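PDB 3OCJ: putative exported protein from Bordetella parapertussis, which is of unknown function but is probably an S-adenosylmethionine-dependent methyltransferase, here with a palmitic acid bound. Local coordinates for residues 145-156 with 171-182. Numbering follows the deposited sequence.
Sequences QLVGIDYDPEAL and QITLHRQDAWKL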
loop_
_atom_site.group_PDB
_atom_site.type_symbol
_atom_site.label_atom_id
_atom_site.label_comp_id
_atom_site.label_asym_id
_atom_site.label_seq_id
_atom_site.Cartn_x
_atom_site.Cartn_y
_atom_site.Cartn_z
ATOM N N GLN A 145 -20.146 3.404 -11.828
ATOM C CA GLN A 145 -19.176 2.859 -12.763
ATOM C C GLN A 145 -17.823 2.835 -12.096
ATOM O O GLN A 145 -17.435 3.803 -11.441
ATOM C CB GLN A 145 -19.103 3.704 -14.029
ATOM C CG GLN A 145 -20.436 3.827 -14.750
ATOM C CD GLN A 145 -20.388 4.837 -15.875
ATOM O OE1 GLN A 145 -19.313 5.179 -16.367
ATOM N NE2 GLN A 145 -21.553 5.319 -16.292
ATOM N N LEU A 146 -17.124 1.714 -12.241
ATOM C CA LEU A 146 -15.793 1.559 -11.662
ATOM C C LEU A 146 -14.717 1.567 -12.734
ATOM O O LEU A 146 -14.854 0.929 -13.775
ATOM C CB LEU A 146 -15.693 0.258 -10.865
ATOM C CG LEU A 146 -16.707 0.049 -9.733
ATOM C CD1 LEU A 146 -16.523 -1.318 -9.090
ATOM C CD2 LEU A 146 -16.629 1.153 -8.689
ATOM N N VAL A 147 -13.631 2.278 -12.458
ATOM C CA VAL A 147 -12.533 2.375 -13.414
ATOM C C VAL A 147 -11.245 1.985 -12.701
ATOM O O VAL A 147 -10.938 2.493 -11.625
ATOM C CB VAL A 147 -12.408 3.801 -13.987
ATOM C CG1 VAL A 147 -11.237 3.890 -14.975
ATOM C CG2 VAL A 147 -13.706 4.223 -14.659
ATOM N N GLY A 148 -10.499 1.053 -13.282
ATOM C CA GLY A 148 -9.228 0.658 -12.696
ATOM C C GLY A 148 -8.094 0.955 -13.647
ATOM O O GLY A 148 -8.160 0.598 -14.816
ATOM N N ILE A 149 -7.048 1.606 -13.152
ATOM C CA ILE A 149 -5.880 1.887 -13.971
ATOM C C ILE A 149 -4.675 1.260 -13.288
ATOM O O ILE A 149 -4.460 1.457 -12.093
ATOM C CB ILE A 149 -5.663 3.412 -14.120
ATOM C CG1 ILE A 149 -6.914 4.059 -14.733
ATOM C CG2 ILE A 149 -4.427 3.708 -14.965
ATOM C CD1 ILE A 149 -6.755 5.535 -15.032
ATOM N N ASP A 150 -3.893 0.489 -14.027
ATOM C CA ASP A 150 -2.687 -0.102 -13.453
ATOM C C ASP A 150 -1.717 -0.364 -14.586
ATOM O O ASP A 150 -2.135 -0.623 -15.708
ATOM C CB ASP A 150 -3.021 -1.396 -12.695
ATOM C CG ASP A 150 -2.003 -1.726 -11.615
ATOM O OD1 ASP A 150 -0.812 -1.894 -11.944
ATOM O OD2 ASP A 150 -2.393 -1.852 -10.432
ATOM N N TYR A 151 -0.429 -0.287 -14.292
ATOM C CA TYR A 151 0.575 -0.521 -15.323
ATOM C C TYR A 151 0.937 -1.998 -15.403
ATOM O O TYR A 151 1.534 -2.450 -16.389
ATOM C CB TYR A 151 1.828 0.304 -15.037
ATOM C CG TYR A 151 2.648 0.640 -16.259
ATOM C CD1 TYR A 151 2.065 0.724 -17.518
ATOM C CD2 TYR A 151 4.000 0.916 -16.141
ATOM C CE1 TYR A 151 2.822 1.046 -18.633
ATOM C CE2 TYR A 151 4.758 1.236 -17.245
ATOM C CZ TYR A 151 4.166 1.300 -18.483
ATOM O OH TYR A 151 4.931 1.626 -19.574
ATOM N N ASP A 152 0.571 -2.751 -14.371
ATOM C CA ASP A 152 0.882 -4.179 -14.315
ATOM C C ASP A 152 -0.270 -4.992 -14.908
ATOM O O ASP A 152 -1.369 -5.021 -14.347
ATOM C CB ASP A 152 1.109 -4.578 -12.855
ATOM C CG ASP A 152 1.490 -6.035 -12.692
ATOM O OD1 ASP A 152 1.631 -6.746 -13.708
ATOM O OD2 ASP A 152 1.654 -6.462 -11.533
ATOM N N PRO A 153 -0.036 -5.665 -16.040
ATOM C CA PRO A 153 -1.107 -6.461 -16.648
ATOM C C PRO A 153 -1.614 -7.547 -15.700
ATOM O O PRO A 153 -2.777 -7.919 -15.771
ATOM C CB PRO A 153 -0.426 -7.111 -17.861
ATOM C CG PRO A 153 0.812 -6.322 -18.097
ATOM C CD PRO A 153 1.234 -5.764 -16.781
ATOM N N GLU A 154 -0.748 -8.045 -14.822
ATOM C CA GLU A 154 -1.152 -9.053 -13.846
ATOM C C GLU A 154 -2.139 -8.487 -12.833
ATOM O O GLU A 154 -3.001 -9.207 -12.328
ATOM C CB GLU A 154 0.064 -9.626 -13.114
ATOM C CG GLU A 154 0.929 -10.523 -13.972
ATOM C CD GLU A 154 0.154 -11.704 -14.525
ATOM O OE1 GLU A 154 -0.511 -12.407 -13.732
ATOM O OE2 GLU A 154 0.209 -11.929 -15.752
ATOM N N ALA A 155 -2.004 -7.200 -12.522
ATOM C CA ALA A 155 -2.951 -6.538 -11.634
ATOM C C ALA A 155 -4.340 -6.511 -12.274
ATOM O O ALA A 155 -5.340 -6.815 -11.622
ATOM C CB ALA A 155 -2.481 -5.118 -11.304
ATOM N N LEU A 156 -4.392 -6.141 -13.549
ATOM C CA LEU A 156 -5.670 -6.055 -14.250
ATOM C C LEU A 156 -6.329 -7.426 -14.381
ATOM O O LEU A 156 -7.522 -7.564 -14.141
ATOM C CB LEU A 156 -5.491 -5.393 -15.614
ATOM C CG LEU A 156 -4.887 -3.993 -15.505
ATOM C CD1 LEU A 156 -4.772 -3.358 -16.869
ATOM C CD2 LEU A 156 -5.721 -3.094 -14.566
ATOM N N GLN A 171 -19.660 -3.478 -14.616
ATOM C CA GLN A 171 -19.542 -2.029 -14.437
ATOM C C GLN A 171 -18.094 -1.587 -14.336
ATOM O O GLN A 171 -17.818 -0.453 -13.972
ATOM C CB GLN A 171 -20.284 -1.589 -13.175
ATOM C CG GLN A 171 -21.781 -1.774 -13.269
ATOM C CD GLN A 171 -22.390 -0.930 -14.373
ATOM O OE1 GLN A 171 -22.980 -1.452 -15.318
ATOM N NE2 GLN A 171 -22.250 0.390 -14.255
ATOM N N ILE A 172 -17.174 -2.490 -14.657
ATOM C CA ILE A 172 -15.749 -2.221 -14.526
ATOM C C ILE A 172 -15.086 -1.999 -15.877
ATOM O O ILE A 172 -15.288 -2.770 -16.815
ATOM C CB ILE A 172 -15.038 -3.376 -13.790
ATOM C CG1 ILE A 172 -15.658 -3.574 -12.404
ATOM C CG2 ILE A 172 -13.534 -3.116 -13.681
ATOM C CD1 ILE A 172 -15.177 -4.817 -11.693
ATOM N N THR A 173 -14.302 -0.930 -15.966
ATOM C CA THR A 173 -13.470 -0.659 -17.129
ATOM C C THR A 173 -12.027 -0.589 -16.654
ATOM O O THR A 173 -11.713 0.136 -15.707
ATOM C CB THR A 173 -13.845 0.668 -17.810
ATOM O OG1 THR A 173 -15.231 0.650 -18.178
ATOM C CG2 THR A 173 -13.022 0.864 -19.076
ATOM N N LEU A 174 -11.155 -1.358 -17.295
ATOM C CA LEU A 174 -9.758 -1.410 -16.904
ATOM C C LEU A 174 -8.858 -0.846 -17.992
ATOM O O LEU A 174 -9.100 -1.039 -19.187
ATOM C CB LEU A 174 -9.349 -2.850 -16.603
ATOM C CG LEU A 174 -10.122 -3.555 -15.488
ATOM C CD1 LEU A 174 -9.660 -4.995 -15.418
ATOM C CD2 LEU A 174 -9.936 -2.870 -14.134
ATOM N N HIS A 175 -7.803 -0.167 -17.565
ATOM C CA HIS A 175 -6.846 0.436 -18.476
ATOM C C HIS A 175 -5.438 0.135 -18.020
ATOM O O HIS A 175 -5.099 0.341 -16.858
ATOM C CB HIS A 175 -7.020 1.951 -18.514
ATOM C CG HIS A 175 -8.399 2.391 -18.879
ATOM N ND1 HIS A 175 -8.844 2.447 -20.183
ATOM C CD2 HIS A 175 -9.437 2.798 -18.110
ATOM C CE1 HIS A 175 -10.094 2.869 -20.200
ATOM N NE2 HIS A 175 -10.478 3.089 -18.956
ATOM N N ARG A 176 -4.615 -0.355 -18.937
ATOM C CA ARG A 176 -3.198 -0.539 -18.664
ATOM C C ARG A 176 -2.517 0.775 -19.021
ATOM O O ARG A 176 -2.402 1.133 -20.202
ATOM C CB ARG A 176 -2.626 -1.695 -19.501
ATOM C CG ARG A 176 -1.417 -2.416 -18.884
ATOM C CD ARG A 176 -0.083 -1.791 -19.273
ATOM N NE ARG A 176 0.878 -2.802 -19.717
ATOM C CZ ARG A 176 2.168 -2.826 -19.385
ATOM N NH1 ARG A 176 2.677 -1.893 -18.598
ATOM N NH2 ARG A 176 2.958 -3.786 -19.843
ATOM N N GLN A 177 -2.072 1.489 -17.994
ATOM C CA GLN A 177 -1.451 2.794 -18.148
ATOM C C GLN A 177 -0.470 2.992 -17.010
ATOM O O GLN A 177 -0.669 2.479 -15.909
ATOM C CB GLN A 177 -2.495 3.915 -18.068
ATOM C CG GLN A 177 -3.537 3.928 -19.173
ATOM C CD GLN A 177 -4.535 5.066 -19.022
ATOM O OE1 GLN A 177 -5.520 5.143 -19.757
ATOM N NE2 GLN A 177 -4.282 5.956 -18.069
ATOM N N ASP A 178 0.593 3.736 -17.285
ATOM C CA ASP A 178 1.494 4.214 -16.248
ATOM C C ASP A 178 0.768 5.249 -15.401
ATOM O O ASP A 178 0.424 6.335 -15.874
ATOM C CB ASP A 178 2.714 4.842 -16.916
ATOM C CG ASP A 178 3.754 5.335 -15.920
ATOM O OD1 ASP A 178 3.521 5.297 -14.694
ATOM O OD2 ASP A 178 4.817 5.764 -16.404
ATOM N N ALA A 179 0.528 4.912 -14.140
ATOM C CA ALA A 179 -0.140 5.829 -13.229
ATOM C C ALA A 179 0.505 7.218 -13.189
ATOM O O ALA A 179 -0.187 8.220 -13.051
ATOM C CB ALA A 179 -0.203 5.230 -11.823
ATOM N N TRP A 180 1.832 7.279 -13.302
ATOM C CA TRP A 180 2.538 8.560 -13.261
ATOM C C TRP A 180 2.270 9.455 -14.474
ATOM O O TRP A 180 2.630 10.630 -14.471
ATOM C CB TRP A 180 4.051 8.338 -13.093
ATOM C CG TRP A 180 4.391 7.612 -11.831
ATOM C CD1 TRP A 180 4.593 6.272 -11.685
ATOM C CD2 TRP A 180 4.535 8.184 -10.523
ATOM N NE1 TRP A 180 4.873 5.976 -10.375
ATOM C CE2 TRP A 180 4.833 7.130 -9.636
ATOM C CE3 TRP A 180 4.447 9.486 -10.021
ATOM C CZ2 TRP A 180 5.059 7.336 -8.273
ATOM C CZ3 TRP A 180 4.672 9.690 -8.676
ATOM C CH2 TRP A 180 4.973 8.622 -7.815
ATOM N N LYS A 181 1.637 8.902 -15.506
ATOM C CA LYS A 181 1.335 9.662 -16.725
ATOM C C LYS A 181 -0.170 9.884 -16.889
ATOM O O LYS A 181 -0.640 10.238 -17.970
ATOM C CB LYS A 181 1.899 8.953 -17.963
ATOM C CG LYS A 181 3.402 8.721 -17.938
ATOM C CD LYS A 181 3.859 8.038 -19.232
ATOM C CE LYS A 181 5.266 7.456 -19.119
ATOM N NZ LYS A 181 5.279 5.953 -19.151
ATOM N N LEU A 182 -0.929 9.673 -15.816
ATOM C CA LEU A 182 -2.375 9.861 -15.854
ATOM C C LEU A 182 -2.725 11.210 -16.476
ATOM O O LEU A 182 -2.182 12.235 -16.076
ATOM C CB LEU A 182 -2.932 9.796 -14.431
ATOM C CG LEU A 182 -4.447 9.914 -14.291
ATOM C CD1 LEU A 182 -5.147 8.724 -14.932
ATOM C CD2 LEU A 182 -4.826 10.027 -12.820
HETATM O O HOH W 1 -16.572 1.565 -15.959
#
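Asp178 lies over one face of the Tyr151 ring and, less surely placed, Arg176 over the other. Asp178 CB is 4.0 Å from the ring centroid and almost on the ring normal, a CH-pi contact. The Arg176 guanidinium makes an off-centre cation-pi contact, CZ 4.5 Å from the centroid and the two planes 68° apart, but its exact placing is doubtful, since NH1 is modelled too close to the ring. Arg176 CG is anti to the backbone N (chi1 -152°), and a bend at chi2 (-89°) turns the chain toward Tyr151 and Pro153, which lies over a face of the guanidinium. Lys181 NZ forms a salt bridge with Asp178 OD2 (2.8 Å). At the His175 ring, Val147 CG1 sits at the edge, in plane, 3.8 Å from His175 CD2. Strands 145-150 and 172-176 run parallel, joined by a ladder of backbone bonds from Leu146 N to Gln171 O (2.9 Å) through to Gln177 N to Asp150 O (3.1 Å). Ile149 CD1 meets Leu182 CD1 at 3.6 Å on the face shared with Val147 and His175. On the other face, helix 153-163 brings Leu156 CD1 to 3.8 Å from Arg176 CB, and Leu174 CD2 packs over Gly148. Asp150 OD1 accepts from Asp152 N in an Asx turn, while OD2 takes Gly128 N. Strand 145-150, helix 153-163 and edge strand 172-176 form a beta-alpha-beta crossover of the Rossmann-like methyltransferase fold.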